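Local coordinates for protein TssK (Serratia sp. FS14, PDB 5Y0E) that probably serves as a trimeric baseplate component of the type VI secretion system, linking the baseplate to the membrane complex, at residues Val112-Ser117 / Tyr124-Asn129; Gly208-Arg213 / Gln307-Val312; Ile385-Met390 / Phe406-Gly411. One frame throughout, in Å; residues are numbered along the deposited sequence.

Overall arrangement
Along the chain the three contacts follow one another in series, none enclosing or crossing another. Interaction 1 closes a short loop of six residues, joining the edge strand 112-113 to strand 124-131 in the mixed sheet of the N-terminal part, where other subunits of the trimer pack. Interaction 2 then spans 93 residues, bringing the end of helix 294-309 back to helix 197-222 within the helical middle part. Interaction 3 closes a loop of 15 residues at the edge of the C-terminal antiparallel sheet. The centres of interactions 2 and 3 are about 25 Å apart, whereas the centre of interaction 1 lies about 56 and 67 Å from the centres of interactions 2 and 3, across the elongated chain.

Interaction 1. Residues Val112-Ser117 / Tyr124-Asn129; sequences VIFQES and YLAYEN
Leu-125 meets Ile-113, and Ala-126 meets Val-112 and Phe-114, to make the apolar centre. Leu-125 and Ile-113 share one face of the sheet, Val-112 and Tyr-124 the other. In Leu-125, CG stands anti to the backbone N (chi1 176°) and chi2 of 72° places CD1, which lies 3.8 Å from Ile-113 CG1 as the two side chains cross obliquely. Ala-126 offers just a methyl, which touches two larger groups: its CB lies 3.9 Å from Val-112 CG1 and 3.5 Å from Phe-114 CD2, the ring approaching obliquely. The beta-branched Val-112 and Ile-113 suit the extended backbone here. Val-112 pairs with Tyr-124 and Ile-113 with Leu-125 in parallel register; the short strand 112-113 is outermost in this chain's mixed sheet, beside strand 124-131, and the chain returns to that strand through a loop without helix or strand. Two backbone bonds hold the register: Ile-113 N donates to Tyr-124 O (3.1 Å), and Ala-126 N to Ile-113 O (2.9 Å), the latter nearly straight at 170°. Val-112 and Ala-126 meet Val-8 of the third subunit and Phe-114 meets its Thr-10, making these apolar side chains part of a trimer interface; Phe-114 also packs on Val-137 of the second subunit. Farther out, Glu-116 crosses Leu-125 at about a right angle. Its CG lies 4.0 Å from Leu-125 CD2, while the carboxylate at the end of the bent chain turns to Arg-150, which forms a salt bridge with OE2. Glu-116 OE1 takes a weak bond from Ser-117 N.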
loop_
_atom_site.group_PDB
_atom_site.type_symbol
_atom_site.label_atom_id
_atom_site.label_comp_id
_atom_site.label_asym_id
_atom_site.label_seq_id
_atom_site.Cartn_x
_atom_site.Cartn_y
_atom_site.Cartn_z
ATOM N N VAL A 112 -40.160 5.931 -14.050
ATOM C CA VAL A 112 -40.469 4.634 -14.623
ATOM C C VAL A 112 -41.290 4.866 -15.870
ATOM O O VAL A 112 -42.188 5.711 -15.879
ATOM C CB VAL A 112 -41.240 3.745 -13.635
ATOM C CG1 VAL A 112 -41.346 2.338 -14.175
ATOM C CG2 VAL A 112 -40.563 3.772 -12.298
ATOM N N ILE A 113 -40.993 4.105 -16.908
ATOM C CA ILE A 113 -41.752 4.117 -18.140
ATOM C C ILE A 113 -42.086 2.672 -18.449
ATOM O O ILE A 113 -41.420 1.757 -18.010
ATOM C CB ILE A 113 -41.062 4.775 -19.335
ATOM C CG1 ILE A 113 -39.735 4.125 -19.617
ATOM C CG2 ILE A 113 -40.910 6.254 -19.135
ATOM C CD1 ILE A 113 -39.068 4.708 -20.813
ATOM N N PHE A 114 -43.160 2.498 -19.194
ATOM C CA PHE A 114 -43.631 1.187 -19.546
ATOM C C PHE A 114 -43.443 0.900 -21.025
ATOM O O PHE A 114 -43.561 -0.227 -21.470
ATOM C CB PHE A 114 -45.082 1.062 -19.120
ATOM C CG PHE A 114 -45.310 1.369 -17.675
ATOM C CD1 PHE A 114 -45.420 2.658 -17.248
ATOM C CD2 PHE A 114 -45.392 0.368 -16.749
ATOM C CE1 PHE A 114 -45.613 2.950 -15.926
ATOM C CE2 PHE A 114 -45.585 0.653 -15.420
ATOM C CZ PHE A 114 -45.698 1.948 -15.009
ATOM N N GLN A 115 -43.048 1.935 -21.735
ATOM C CA GLN A 115 -42.845 1.876 -23.150
ATOM C C GLN A 115 -41.554 2.563 -23.475
ATOM O O GLN A 115 -41.395 3.721 -23.150
ATOM C CB GLN A 115 -43.944 2.695 -23.765
ATOM C CG GLN A 115 -44.688 2.076 -24.911
ATOM C CD GLN A 115 -45.675 3.067 -25.456
ATOM O OE1 GLN A 115 -45.414 4.267 -25.435
ATOM N NE2 GLN A 115 -46.825 2.586 -25.915
ATOM N N GLU A 116 -40.654 1.810 -24.085
ATOM C CA GLU A 116 -39.375 2.329 -24.457
ATOM C C GLU A 116 -39.589 3.404 -25.447
ATOM O O GLU A 116 -40.438 3.351 -26.300
ATOM C CB GLU A 116 -38.469 1.268 -25.068
ATOM C CG GLU A 116 -37.184 0.950 -24.302
ATOM C CD GLU A 116 -36.497 2.141 -23.665
ATOM O OE1 GLU A 116 -36.249 3.137 -24.334
ATOM O OE2 GLU A 116 -36.195 2.075 -22.474
ATOM N N SER A 117 -38.781 4.406 -25.311
ATOM C CA SER A 117 -38.838 5.510 -26.188
ATOM C C SER A 117 -37.447 6.102 -26.235
ATOM O O SER A 117 -36.636 5.913 -25.352
ATOM C CB SER A 117 -39.867 6.494 -25.658
ATOM O OG SER A 117 -39.963 7.651 -26.441
ATOM N N TYR A 124 -35.894 3.854 -15.166
ATOM C CA TYR A 124 -36.316 2.487 -15.261
ATOM C C TYR A 124 -37.327 2.190 -16.330
ATOM O O TYR A 124 -38.097 3.029 -16.711
ATOM C CB TYR A 124 -36.885 2.049 -13.925
ATOM C CG TYR A 124 -35.877 1.968 -12.821
ATOM C CD1 TYR A 124 -35.184 0.822 -12.599
ATOM C CD2 TYR A 124 -35.634 3.040 -12.006
ATOM C CE1 TYR A 124 -34.267 0.736 -11.603
ATOM C CE2 TYR A 124 -34.715 2.965 -11.004
ATOM C CZ TYR A 124 -34.037 1.803 -10.809
ATOM O OH TYR A 124 -33.119 1.709 -9.817
ATOM N N LEU A 125 -37.293 0.963 -16.814
ATOM C CA LEU A 125 -38.238 0.483 -17.784
ATOM C C LEU A 125 -38.908 -0.684 -17.123
ATOM O O LEU A 125 -38.264 -1.627 -16.754
ATOM C CB LEU A 125 -37.553 0.013 -19.032
ATOM C CG LEU A 125 -38.539 -0.580 -20.006
ATOM C CD1 LEU A 125 -39.377 0.515 -20.608
ATOM C CD2 LEU A 125 -37.812 -1.363 -21.065
ATOM N N ALA A 126 -40.217 -0.630 -17.013
ATOM C CA ALA A 126 -40.964 -1.661 -16.313
ATOM C C ALA A 126 -41.188 -2.867 -17.210
ATOM O O ALA A 126 -41.451 -2.728 -18.403
ATOM C CB ALA A 126 -42.301 -1.114 -15.831
ATOM N N TYR A 127 -41.073 -4.053 -16.627
ATOM C CA TYR A 127 -41.311 -5.297 -17.334
ATOM C C TYR A 127 -41.991 -6.274 -16.390
ATOM O O TYR A 127 -41.946 -6.127 -15.170
ATOM C CB TYR A 127 -40.019 -5.894 -17.875
ATOM C CG TYR A 127 -39.060 -6.391 -16.819
ATOM C CD1 TYR A 127 -38.264 -5.513 -16.103
ATOM C CD2 TYR A 127 -38.924 -7.739 -16.567
ATOM C CE1 TYR A 127 -37.385 -5.962 -15.168
ATOM C CE2 TYR A 127 -38.046 -8.194 -15.628
ATOM C CZ TYR A 127 -37.280 -7.303 -14.932
ATOM O OH TYR A 127 -36.409 -7.767 -13.993
ATOM N N GLU A 128 -42.621 -7.284 -16.964
ATOM C CA GLU A 128 -43.437 -8.196 -16.185
ATOM C C GLU A 128 -42.695 -9.500 -15.948
ATOM O O GLU A 128 -42.007 -10.002 -16.836
ATOM C CB GLU A 128 -44.764 -8.468 -16.885
ATOM C CG GLU A 128 -45.858 -8.890 -15.937
ATOM C CD GLU A 128 -47.069 -9.418 -16.661
ATOM O OE1 GLU A 128 -47.430 -10.593 -16.437
ATOM O OE2 GLU A 128 -47.646 -8.657 -17.466
ATOM N N ASN A 129 -42.839 -10.042 -14.740
ATOM C CA ASN A 129 -42.256 -11.330 -14.393
ATOM C C ASN A 129 -43.055 -11.933 -13.249
ATOM O O ASN A 129 -43.709 -11.220 -12.487
ATOM C CB ASN A 129 -40.782 -11.195 -14.009
ATOM C CG ASN A 129 -39.971 -12.404 -14.398
ATOM O OD1 ASN A 129 -40.520 -13.470 -14.673
ATOM N ND2 ASN A 129 -38.658 -12.248 -14.432
#

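Interaction 2. Residues Gly208-Arg213 / Gln307-Val312; sequences GLLQQR and QGLSVV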
loop_
_atom_site.group_PDB
_atom_site.type_symbol
_atom_site.label_atom_id
_atom_site.label_comp_id
_atom_site.label_asym_id
_atom_site.label_seq_id
_atom_site.Cartn_x
_atom_site.Cartn_y
_atom_site.Cartn_z
ATOM N N GLY A 208 8.150 -7.932 -12.719
ATOM C CA GLY A 208 9.259 -8.570 -13.390
ATOM C C GLY A 208 10.483 -7.687 -13.447
ATOM O O GLY A 208 11.609 -8.157 -13.324
ATOM N N LEU A 209 10.283 -6.396 -13.630
ATOM C CA LEU A 209 11.401 -5.485 -13.539
ATOM C C LEU A 209 12.016 -5.547 -12.155
ATOM O O LEU A 209 13.234 -5.708 -12.008
ATOM C CB LEU A 209 10.946 -4.074 -13.882
ATOM C CG LEU A 209 12.068 -3.064 -14.108
ATOM C CD1 LEU A 209 13.136 -3.569 -15.090
ATOM C CD2 LEU A 209 11.457 -1.820 -14.642
ATOM N N LEU A 210 11.182 -5.473 -11.120
ATOM C CA LEU A 210 11.737 -5.518 -9.782
ATOM C C LEU A 210 12.412 -6.849 -9.511
ATOM O O LEU A 210 13.427 -6.895 -8.819
ATOM C CB LEU A 210 10.663 -5.226 -8.755
ATOM C CG LEU A 210 10.055 -3.845 -8.872
ATOM C CD1 LEU A 210 8.876 -3.717 -7.943
ATOM C CD2 LEU A 210 11.076 -2.781 -8.586
ATOM N N GLN A 211 11.912 -7.938 -10.079
ATOM C CA GLN A 211 12.619 -9.189 -9.869
ATOM C C GLN A 211 13.949 -9.182 -10.598
ATOM O O GLN A 211 14.943 -9.704 -10.088
ATOM C CB GLN A 211 11.759 -10.370 -10.294
ATOM C CG GLN A 211 10.590 -10.616 -9.357
ATOM C CD GLN A 211 9.468 -11.362 -10.019
ATOM O OE1 GLN A 211 9.397 -11.427 -11.238
ATOM N NE2 GLN A 211 8.578 -11.918 -9.224
ATOM N N GLN A 212 13.994 -8.565 -11.773
ATOM C CA GLN A 212 15.235 -8.540 -12.526
ATOM C C GLN A 212 16.285 -7.694 -11.813
ATOM O O GLN A 212 17.406 -8.150 -11.577
ATOM C CB GLN A 212 14.961 -8.051 -13.943
ATOM C CG GLN A 212 14.221 -9.068 -14.783
ATOM C CD GLN A 212 13.378 -8.466 -15.897
ATOM O OE1 GLN A 212 13.359 -7.269 -16.098
ATOM N NE2 GLN A 212 12.677 -9.308 -16.622
ATOM N N ARG A 213 15.924 -6.487 -11.404
ATOM C CA ARG A 213 16.938 -5.622 -10.830
ATOM C C ARG A 213 17.375 -6.125 -9.472
ATOM O O ARG A 213 18.542 -5.989 -9.094
ATOM C CB ARG A 213 16.425 -4.186 -10.740
ATOM C CG ARG A 213 16.171 -3.549 -12.091
ATOM C CD ARG A 213 17.283 -3.806 -13.042
ATOM N NE ARG A 213 18.567 -3.366 -12.531
ATOM C CZ ARG A 213 19.713 -3.989 -12.782
ATOM N NH1 ARG A 213 19.727 -5.085 -13.529
ATOM N NH2 ARG A 213 20.837 -3.531 -12.254
ATOM N N GLN A 307 12.302 4.635 -16.148
ATOM C CA GLN A 307 13.530 5.400 -16.238
ATOM C C GLN A 307 14.429 5.124 -15.054
ATOM O O GLN A 307 15.646 5.005 -15.207
ATOM C CB GLN A 307 13.232 6.888 -16.335
ATOM C CG GLN A 307 12.574 7.239 -17.630
ATOM C CD GLN A 307 12.137 8.687 -17.699
ATOM O OE1 GLN A 307 12.427 9.494 -16.803
ATOM N NE2 GLN A 307 11.447 9.033 -18.782
ATOM N N GLY A 308 13.849 5.029 -13.858
ATOM C CA GLY A 308 14.655 4.841 -12.677
ATOM C C GLY A 308 15.236 3.461 -12.551
ATOM O O GLY A 308 16.246 3.290 -11.875
ATOM N N LEU A 309 14.632 2.476 -13.201
ATOM C CA LEU A 309 15.032 1.093 -13.045
ATOM C C LEU A 309 15.698 0.491 -14.268
ATOM O O LEU A 309 16.334 -0.546 -14.145
ATOM C CB LEU A 309 13.810 0.247 -12.672
ATOM C CG LEU A 309 13.140 0.684 -11.369
ATOM C CD1 LEU A 309 11.752 0.099 -11.147
ATOM C CD2 LEU A 309 14.053 0.356 -10.216
ATOM N N SER A 310 15.576 1.101 -15.431
ATOM C CA SER A 310 16.140 0.495 -16.626
ATOM C C SER A 310 17.661 0.559 -16.640
ATOM O O SER A 310 18.264 1.521 -16.176
ATOM C CB SER A 310 15.604 1.173 -17.868
ATOM O OG SER A 310 15.877 0.362 -18.971
ATOM N N VAL A 311 18.274 -0.475 -17.200
ATOM C CA VAL A 311 19.715 -0.579 -17.356
ATOM C C VAL A 311 20.097 -0.780 -18.821
ATOM O O VAL A 311 21.172 -1.261 -19.124
ATOM C CB VAL A 311 20.292 -1.702 -16.472
ATOM C CG1 VAL A 311 20.071 -1.392 -15.024
ATOM C CG2 VAL A 311 19.681 -3.047 -16.823
ATOM N N VAL A 312 19.198 -0.436 -19.733
ATOM C CA VAL A 312 19.457 -0.478 -21.158
ATOM C C VAL A 312 18.982 0.827 -21.764
ATOM O O VAL A 312 18.264 1.606 -21.142
ATOM C CB VAL A 312 18.779 -1.663 -21.858
ATOM C CG1 VAL A 312 19.265 -2.939 -21.268
ATOM C CG2 VAL A 312 17.279 -1.545 -21.766
#
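Leu-309, the last helical residue of 294-309, presses its side chain against Leu-209 and Leu-210 of the facing helix. This is the tight part of the contact, with Leu-210 and Leu-309 both buried. Leu-209 CD2 lies 3.7 Å from Leu-309 CB, while Leu-210 CD2 meets Leu-309 CD1 at 3.9 Å, both pairs crossing obliquely. Branched leucines fill the space between helices without polar cost, and Leu-210 also packs on Ile-241, His-244 and Leu-245 of helix 229-253. Beyond the helix end the contact reaches the solvent side, where Val-311 is exposed. One close touch remains there: Val-311 CG1 sits 3.4 Å above the plane of the Arg-213 guanidinium, over its centre. The bends at chi2 (-45°) and chi3 (-56°) place CD and NE where the guanidinium can lie against that methyl; Arg-213 CD passes 3.6 Å from Leu-309 O. Arginine suits this border because its methylenes and flat face accept apolar neighbours while its NH2 bonds to Gln-216 OE1. No hydrogen bond joins the two segments. Apolar leucine packing between helices is usual in helical bundles, here the middle part of TssK.

Interaction 3. Residues Ile385-Met390 / Phe406-Gly411; sequences IGLRTM and FELEKG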
loop_
_atom_site.group_PDB
_atom_site.type_symbol
_atom_site.label_atom_id
_atom_site.label_comp_id
_atom_site.label_asym_id
_atom_site.label_seq_id
_atom_site.Cartn_x
_atom_site.Cartn_y
_atom_site.Cartn_z
ATOM N N ILE A 385 15.887 -25.290 -30.561
ATOM C CA ILE A 385 16.512 -24.144 -31.209
ATOM C C ILE A 385 17.992 -24.106 -30.846
ATOM O O ILE A 385 18.374 -24.363 -29.699
ATOM C CB ILE A 385 15.791 -22.840 -30.829
ATOM C CG1 ILE A 385 14.422 -22.791 -31.490
ATOM C CG2 ILE A 385 16.583 -21.650 -31.285
ATOM C CD1 ILE A 385 13.305 -23.070 -30.563
ATOM N N GLY A 386 18.840 -23.833 -31.838
ATOM C CA GLY A 386 20.261 -23.860 -31.613
ATOM C C GLY A 386 20.749 -22.655 -30.834
ATOM O O GLY A 386 20.204 -21.561 -30.905
ATOM N N LEU A 387 21.814 -22.881 -30.086
ATOM C CA LEU A 387 22.471 -21.864 -29.287
ATOM C C LEU A 387 23.878 -21.668 -29.819
ATOM O O LEU A 387 24.654 -22.616 -29.891
ATOM C CB LEU A 387 22.503 -22.252 -27.814
ATOM C CG LEU A 387 21.093 -22.515 -27.303
ATOM C CD1 LEU A 387 21.059 -23.324 -26.021
ATOM C CD2 LEU A 387 20.424 -21.186 -27.140
ATOM N N ARG A 388 24.201 -20.441 -30.189
ATOM C CA ARG A 388 25.498 -20.095 -30.742
ATOM C C ARG A 388 26.222 -19.236 -29.717
ATOM O O ARG A 388 25.676 -18.234 -29.250
ATOM C CB ARG A 388 25.325 -19.357 -32.066
ATOM C CG ARG A 388 26.552 -18.639 -32.577
ATOM C CD ARG A 388 26.233 -17.946 -33.898
ATOM N NE ARG A 388 25.503 -18.830 -34.807
ATOM C CZ ARG A 388 26.087 -19.699 -35.625
ATOM N NH1 ARG A 388 25.352 -20.471 -36.419
ATOM N NH2 ARG A 388 27.412 -19.798 -35.642
ATOM N N THR A 389 27.438 -19.635 -29.369
ATOM C CA THR A 389 28.271 -18.830 -28.487
ATOM C C THR A 389 28.566 -17.481 -29.124
ATOM O O THR A 389 28.814 -17.383 -30.322
ATOM C CB THR A 389 29.577 -19.565 -28.186
ATOM O OG1 THR A 389 29.300 -20.701 -27.369
ATOM C CG2 THR A 389 30.538 -18.681 -27.453
ATOM N N MET A 390 28.520 -16.462 -28.345
ATOM C CA MET A 390 28.855 -15.172 -28.898
ATOM C C MET A 390 30.236 -14.762 -28.430
ATOM O O MET A 390 30.516 -14.788 -27.230
ATOM C CB MET A 390 27.831 -14.130 -28.479
ATOM C CG MET A 390 26.406 -14.532 -28.751
ATOM S SD MET A 390 25.235 -13.256 -28.271
ATOM C CE MET A 390 25.519 -11.999 -29.485
ATOM N N PHE A 406 24.998 -16.863 -25.221
ATOM C CA PHE A 406 24.599 -17.716 -26.320
ATOM C C PHE A 406 23.487 -17.023 -27.072
ATOM O O PHE A 406 22.462 -16.679 -26.485
ATOM C CB PHE A 406 24.133 -19.070 -25.806
ATOM C CG PHE A 406 25.182 -19.815 -25.075
ATOM C CD1 PHE A 406 26.074 -20.611 -25.754
ATOM C CD2 PHE A 406 25.285 -19.718 -23.708
ATOM C CE1 PHE A 406 27.041 -21.300 -25.092
ATOM C CE2 PHE A 406 26.263 -20.414 -23.035
ATOM C CZ PHE A 406 27.138 -21.209 -23.732
ATOM N N GLU A 407 23.689 -16.804 -28.356
ATOM C CA GLU A 407 22.595 -16.364 -29.197
ATOM C C GLU A 407 21.797 -17.579 -29.646
ATOM O O GLU A 407 22.357 -18.654 -29.874
ATOM C CB GLU A 407 23.128 -15.590 -30.396
ATOM C CG GLU A 407 22.071 -14.939 -31.257
ATOM C CD GLU A 407 22.611 -13.734 -32.008
ATOM O OE1 GLU A 407 23.849 -13.641 -32.160
ATOM O OE2 GLU A 407 21.801 -12.882 -32.429
ATOM N N LEU A 408 20.481 -17.417 -29.726
ATOM C CA LEU A 408 19.626 -18.442 -30.300
ATOM C C LEU A 408 19.711 -18.397 -31.817
ATOM O O LEU A 408 19.725 -17.321 -32.419
ATOM C CB LEU A 408 18.182 -18.248 -29.859
ATOM C CG LEU A 408 17.838 -18.779 -28.469
ATOM C CD1 LEU A 408 18.468 -17.947 -27.382
ATOM C CD2 LEU A 408 16.343 -18.822 -28.278
ATOM N N GLU A 409 19.888 -19.561 -32.418
ATOM C CA GLU A 409 20.029 -19.638 -33.852
ATOM C C GLU A 409 18.680 -19.545 -34.458
ATOM O O GLU A 409 17.796 -20.305 -34.128
ATOM C CB GLU A 409 20.685 -20.939 -34.271
ATOM C CG GLU A 409 21.994 -21.225 -33.567
ATOM C CD GLU A 409 22.899 -22.153 -34.346
ATOM O OE1 GLU A 409 22.406 -23.152 -34.889
ATOM O OE2 GLU A 409 24.106 -21.882 -34.421
ATOM N N LYS A 410 18.525 -18.578 -35.337
ATOM C CA LYS A 410 17.279 -18.392 -36.017
ATOM C C LYS A 410 17.370 -19.155 -37.311
ATOM O O LYS A 410 18.436 -19.348 -37.858
ATOM C CB LYS A 410 17.043 -16.920 -36.276
ATOM C CG LYS A 410 17.340 -16.051 -35.072
ATOM C CD LYS A 410 16.672 -14.698 -35.183
ATOM C CE LYS A 410 15.199 -14.844 -35.483
ATOM N NZ LYS A 410 14.391 -13.786 -34.831
ATOM N N GLY A 411 16.231 -19.593 -37.804
ATOM C CA GLY A 411 16.208 -20.372 -39.015
ATOM C C GLY A 411 15.632 -21.731 -38.703
ATOM O O GLY A 411 15.404 -22.078 -37.560
#
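Leu-387 and Leu-408 lie side by side and point the same way, as expected for a directly opposed antiparallel pair; CD2 of Leu-387 touches CG of Leu-408 at 3.8 Å. Two residues on, on the same face, Thr-389 and Phe-406 run alongside each other, with Thr-389 OG1 3.3 Å from Phe-406 CE1. Both pairs are non-hydrogen-bonded; between them Arg-388 and Glu-407 form the hydrogen-bonded pair, with N to O distances short enough to be treated with caution. Arg-388 reaches diagonally to Glu-409, crossing it at about a right angle. A bend at chi3 (-46°) turns NE, and Arg-388 NH1 forms a salt bridge with Glu-409 OE2 at 2.7 Å. The flat groups are 17° apart, with the carboxylate oxygen over one guanidinium face. With Glu-409 in its present position, a CB on Gly-386 would come too close to OE1. Met-390 crosses Glu-407 obliquely, its SD 3.8 Å from Glu-407 CB. Strand 387-389 is outermost within this chain's C-terminal antiparallel sheet, with strand 404-408 between it and strand 343-350. Leu-387 packs on strand 366-370 and Phe-406 on helix 355-365, while Ile-385 bonds through its backbone to Ile-368 and packs on helix 414-419.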